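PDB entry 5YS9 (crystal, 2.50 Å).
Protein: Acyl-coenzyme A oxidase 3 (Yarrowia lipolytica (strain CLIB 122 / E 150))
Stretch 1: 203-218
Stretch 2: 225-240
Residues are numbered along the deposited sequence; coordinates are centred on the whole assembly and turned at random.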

# COMPACT_ATOMS: atom_id res chain seq x y z
N GLY A 203 15.72 1.68 19.93
CA GLY A 203 16.98 1.87 20.67
C GLY A 203 17.22 0.90 21.82
O GLY A 203 18.35 0.76 22.29
N ALA A 204 16.15 0.27 22.31
CA ALA A 204 16.27 -0.60 23.49
C ALA A 204 17.01 -1.87 23.20
O ALA A 204 17.64 -2.43 24.09
CB ALA A 204 14.90 -0.92 24.08
N ALA A 205 16.89 -2.37 21.98
CA ALA A 205 17.36 -3.73 21.72
C ALA A 205 18.87 -3.74 21.87
O ALA A 205 19.39 -4.50 22.63
CB ALA A 205 16.94 -4.21 20.36
N HIS A 206 19.54 -2.82 21.25
CA HIS A 206 20.99 -2.80 21.25
C HIS A 206 21.64 -1.49 21.69
O HIS A 206 22.84 -1.49 21.88
CB HIS A 206 21.50 -3.13 19.85
CG HIS A 206 21.34 -4.56 19.45
ND1 HIS A 206 21.38 -5.60 20.36
CD2 HIS A 206 21.22 -5.14 18.23
CE1 HIS A 206 21.22 -6.75 19.73
NE2 HIS A 206 21.14 -6.49 18.43
N SER A 207 20.91 -0.39 21.83
CA SER A 207 21.57 0.91 21.96
C SER A 207 21.48 1.56 23.31
O SER A 207 22.45 2.15 23.78
CB SER A 207 21.05 1.88 20.89
OG SER A 207 20.69 1.15 19.74
N ALA A 208 20.31 1.46 23.94
CA ALA A 208 19.98 2.34 25.06
C ALA A 208 20.58 1.91 26.38
O ALA A 208 20.50 0.73 26.73
CB ALA A 208 18.48 2.43 25.20
N THR A 209 21.17 2.86 27.11
CA THR A 209 21.60 2.67 28.49
C THR A 209 20.50 3.00 29.50
O THR A 209 20.51 2.45 30.62
CB THR A 209 22.77 3.60 28.83
OG1 THR A 209 22.38 4.96 28.66
CG2 THR A 209 23.94 3.32 27.94
N HIS A 210 19.62 3.94 29.13
CA HIS A 210 18.47 4.33 29.97
C HIS A 210 17.17 4.42 29.21
O HIS A 210 17.16 4.47 28.01
CB HIS A 210 18.70 5.69 30.62
CG HIS A 210 19.88 5.75 31.53
ND1 HIS A 210 21.18 5.65 31.07
CD2 HIS A 210 19.97 6.02 32.85
CE1 HIS A 210 22.01 5.79 32.08
NE2 HIS A 210 21.30 6.01 33.17
N THR A 211 16.06 4.43 29.95
CA THR A 211 14.73 4.59 29.37
C THR A 211 13.86 5.50 30.21
O THR A 211 14.10 5.70 31.39
CB THR A 211 14.01 3.27 29.20
OG1 THR A 211 12.86 3.46 28.38
CG2 THR A 211 13.52 2.73 30.51
N ALA A 212 12.87 6.08 29.55
CA ALA A 212 11.82 6.82 30.21
C ALA A 212 10.67 5.82 30.28
O ALA A 212 10.02 5.57 29.28
CB ALA A 212 11.45 8.03 29.38
N CYS A 213 10.48 5.20 31.44
CA CYS A 213 9.51 4.11 31.59
C CYS A 213 8.16 4.66 32.07
O CYS A 213 8.07 5.33 33.11
CB CYS A 213 10.04 3.07 32.57
SG CYS A 213 8.94 1.65 32.85
N PHE A 214 7.12 4.38 31.31
CA PHE A 214 5.75 4.72 31.66
C PHE A 214 5.16 3.59 32.53
O PHE A 214 5.08 2.45 32.07
CB PHE A 214 4.90 4.98 30.40
CG PHE A 214 5.24 6.27 29.71
CD1 PHE A 214 6.44 6.42 29.00
CD2 PHE A 214 4.37 7.37 29.77
CE1 PHE A 214 6.77 7.63 28.39
CE2 PHE A 214 4.71 8.59 29.14
CZ PHE A 214 5.91 8.72 28.46
N ALA A 215 4.79 3.91 33.77
CA ALA A 215 4.22 2.95 34.71
C ALA A 215 3.12 3.54 35.59
O ALA A 215 3.09 4.74 35.83
CB ALA A 215 5.31 2.36 35.58
N ARG A 216 2.22 2.69 36.07
CA ARG A 216 1.20 3.13 37.00
C ARG A 216 1.84 3.45 38.33
O ARG A 216 2.57 2.66 38.86
CB ARG A 216 0.18 2.02 37.23
CG ARG A 216 -0.17 1.19 36.03
CD ARG A 216 -1.58 0.65 36.17
NE ARG A 216 -2.52 1.74 36.38
CZ ARG A 216 -3.26 2.28 35.43
NH1 ARG A 216 -4.07 3.27 35.71
NH2 ARG A 216 -3.18 1.83 34.20
N LEU A 217 1.55 4.62 38.86
CA LEU A 217 2.14 5.00 40.11
C LEU A 217 1.28 4.49 41.25
O LEU A 217 0.11 4.81 41.35
CB LEU A 217 2.30 6.51 40.20
CG LEU A 217 2.74 7.13 41.52
CD1 LEU A 217 4.19 6.84 41.82
CD2 LEU A 217 2.49 8.62 41.49
N LEU A 218 1.88 3.67 42.09
CA LEU A 218 1.16 3.08 43.19
C LEU A 218 1.81 3.50 44.49
O LEU A 218 2.95 3.18 44.75
CB LEU A 218 1.18 1.56 43.07
CG LEU A 218 0.75 0.95 41.74
CD1 LEU A 218 0.88 -0.55 41.77
CD2 LEU A 218 -0.68 1.33 41.41
N GLY A 225 -2.50 6.50 38.35
CA GLY A 225 -2.33 6.59 36.89
C GLY A 225 -0.88 6.56 36.44
O GLY A 225 0.07 6.48 37.26
N VAL A 226 -0.70 6.65 35.12
CA VAL A 226 0.56 6.41 34.46
C VAL A 226 1.46 7.65 34.54
O VAL A 226 1.02 8.73 34.19
CB VAL A 226 0.30 6.01 32.98
CG1 VAL A 226 1.59 5.94 32.17
CG2 VAL A 226 -0.48 4.69 32.92
N LYS A 227 2.69 7.48 35.01
CA LYS A 227 3.68 8.57 35.03
C LYS A 227 4.95 8.03 34.44
O LYS A 227 5.00 6.88 34.03
CB LYS A 227 3.98 9.05 36.47
CG LYS A 227 2.77 9.28 37.37
CD LYS A 227 1.86 10.37 36.85
CE LYS A 227 0.51 10.26 37.53
NZ LYS A 227 -0.46 11.25 37.01
N ILE A 228 6.00 8.82 34.52
CA ILE A 228 7.21 8.61 33.78
C ILE A 228 8.36 8.53 34.77
O ILE A 228 8.54 9.45 35.59
CB ILE A 228 7.49 9.76 32.77
CG1 ILE A 228 6.23 10.12 31.98
CG2 ILE A 228 8.56 9.35 31.79
CD1 ILE A 228 6.42 11.21 30.92
N PHE A 229 9.17 7.46 34.64
CA PHE A 229 10.32 7.18 35.54
C PHE A 229 11.57 6.88 34.70
O PHE A 229 11.49 6.16 33.68
CB PHE A 229 10.03 5.96 36.47
CG PHE A 229 8.73 6.07 37.22
CD1 PHE A 229 7.52 5.81 36.59
CD2 PHE A 229 8.71 6.47 38.56
CE1 PHE A 229 6.31 5.94 37.26
CE2 PHE A 229 7.50 6.59 39.25
CZ PHE A 229 6.30 6.33 38.60
N VAL A 230 12.73 7.40 35.13
CA VAL A 230 13.98 7.08 34.44
C VAL A 230 14.48 5.78 35.05
O VAL A 230 14.68 5.70 36.26
CB VAL A 230 15.08 8.17 34.55
CG1 VAL A 230 16.24 7.82 33.62
CG2 VAL A 230 14.54 9.53 34.17
N VAL A 231 14.70 4.78 34.20
CA VAL A 231 15.25 3.51 34.66
C VAL A 231 16.47 3.22 33.86
O VAL A 231 16.42 3.16 32.63
CB VAL A 231 14.27 2.33 34.44
CG1 VAL A 231 14.88 1.03 34.99
CG2 VAL A 231 12.90 2.64 35.02
N GLN A 232 17.55 2.96 34.53
CA GLN A 232 18.77 2.60 33.84
C GLN A 232 18.65 1.15 33.35
O GLN A 232 18.38 0.26 34.16
CB GLN A 232 19.95 2.77 34.77
CG GLN A 232 21.28 2.74 34.05
CD GLN A 232 22.45 3.01 34.95
OE1 GLN A 232 22.32 3.66 36.03
NE2 GLN A 232 23.59 2.53 34.53
N LEU A 233 18.85 0.95 32.05
CA LEU A 233 18.73 -0.36 31.42
C LEU A 233 20.04 -1.13 31.38
O LEU A 233 20.05 -2.35 31.55
CB LEU A 233 18.29 -0.21 29.98
CG LEU A 233 16.90 0.29 29.72
CD1 LEU A 233 16.64 0.32 28.21
CD2 LEU A 233 15.90 -0.56 30.42
N ARG A 234 21.14 -0.43 31.15
CA ARG A 234 22.44 -1.07 31.06
C ARG A 234 23.48 -0.38 31.94
O ARG A 234 23.45 0.82 32.16
CB ARG A 234 22.95 -1.07 29.61
CG ARG A 234 22.06 -1.78 28.60
CD ARG A 234 22.62 -1.64 27.18
NE ARG A 234 22.21 -2.74 26.32
CZ ARG A 234 21.12 -2.78 25.55
NH1 ARG A 234 20.26 -1.77 25.50
NH2 ARG A 234 20.90 -3.89 24.83
N ASP A 235 24.39 -1.19 32.45
CA ASP A 235 25.66 -0.71 32.93
C ASP A 235 26.34 -0.02 31.73
O ASP A 235 26.52 -0.61 30.66
CB ASP A 235 26.47 -1.91 33.40
CG ASP A 235 27.84 -1.54 33.78
OD1 ASP A 235 27.95 -0.96 34.85
OD2 ASP A 235 28.78 -1.85 33.01
N VAL A 236 26.69 1.24 31.92
CA VAL A 236 27.22 2.12 30.88
C VAL A 236 28.58 1.62 30.34
O VAL A 236 28.84 1.53 29.15
CB VAL A 236 27.29 3.56 31.50
CG1 VAL A 236 28.48 4.37 31.02
CG2 VAL A 236 26.00 4.31 31.26
N SER A 237 29.42 1.29 31.29
CA SER A 237 30.73 0.73 31.06
C SER A 237 30.79 -0.49 30.11
O SER A 237 31.53 -0.51 29.17
CB SER A 237 31.29 0.35 32.44
OG SER A 237 32.64 0.11 32.35
N SER A 238 29.99 -1.51 30.36
CA SER A 238 30.05 -2.77 29.63
C SER A 238 28.86 -3.02 28.66
O SER A 238 28.88 -3.98 27.89
CB SER A 238 30.08 -3.89 30.67
OG SER A 238 28.81 -3.96 31.33
N HIS A 239 27.81 -2.18 28.75
CA HIS A 239 26.56 -2.37 28.02
C HIS A 239 25.80 -3.61 28.49
O HIS A 239 24.87 -4.04 27.80
CB HIS A 239 26.80 -2.39 26.49
CG HIS A 239 25.94 -1.44 25.73
ND1 HIS A 239 25.14 -1.83 24.67
CD2 HIS A 239 25.76 -0.11 25.87
CE1 HIS A 239 24.51 -0.77 24.19
NE2 HIS A 239 24.87 0.28 24.91
N SER A 240 26.13 -4.17 29.66
CA SER A 240 25.35 -5.31 30.21
C SER A 240 24.07 -4.83 30.88
O SER A 240 23.98 -3.67 31.33
CB SER A 240 26.15 -6.13 31.21
OG SER A 240 27.29 -6.70 30.57

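Strands 210-218 and 225-232 of acyl-coenzyme A oxidase 3 pair antiparallel, their axes crossing at 123°, so the ribbon they form is strongly twisted. Three pairs exchange two backbone hydrogen bonds each, Thr 211 with Val 231, Cys 213 with Phe 229 and Ala 215 with Lys 227; the shortest is Cys 213 N to Phe 229 O, 2.6 Å. Leu 217 N to Gly 225 O (2.9 Å) extends the ladder. The non-hydrogen-bonded pairs alternate with these; their CA atoms approach as near as 4.2 Å (Arg 216 CA to Val 226 CA), and CA-H...O contacts such as Phe 214 CA to Lys 227 O (3.3 Å) add to the pairing. Beyond the ladder, Thr 209 O accepts from both Leu 233 N (2.7 Å) and Arg 234 N (3.0 Å).

Side chains alternate between two faces. On the face of His 210, Ala 212, Phe 214 and Arg 216, Ile 228 CG1 lies over the Phe 214 ring, and Ile 228 CD1 reaches Phe 214 CZ at 3.5 Å. Gln 232 CG covers the His 210 ring, 3.4 Å from His 210 NE2, while Val 226 CG2 lies over the Arg 216 guanidinium. On the other face, Cys 213 CB meets Val 231 CG2 at 3.8 Å, and the Phe 229 ring reaches along the partner strand, with Phe 229 CE1 4.1 Å from Ala 215 CB and Phe 229 CZ 3.9 Å from Leu 217 CD1.

Arg 234 gathers the loop before the first strand: Arg 234 NH1 donates to Ala 204 O (3.0 Å) and Ala 208 O (2.8 Å), and Arg 234 NH2 to Ala 205 O (2.7 Å). These carbonyls lie at the edge of the guanidinium, where its N-H bonds point. His 239 NE2 adds a weak hydrogen bond to Ser 207 O at 3.3 Å.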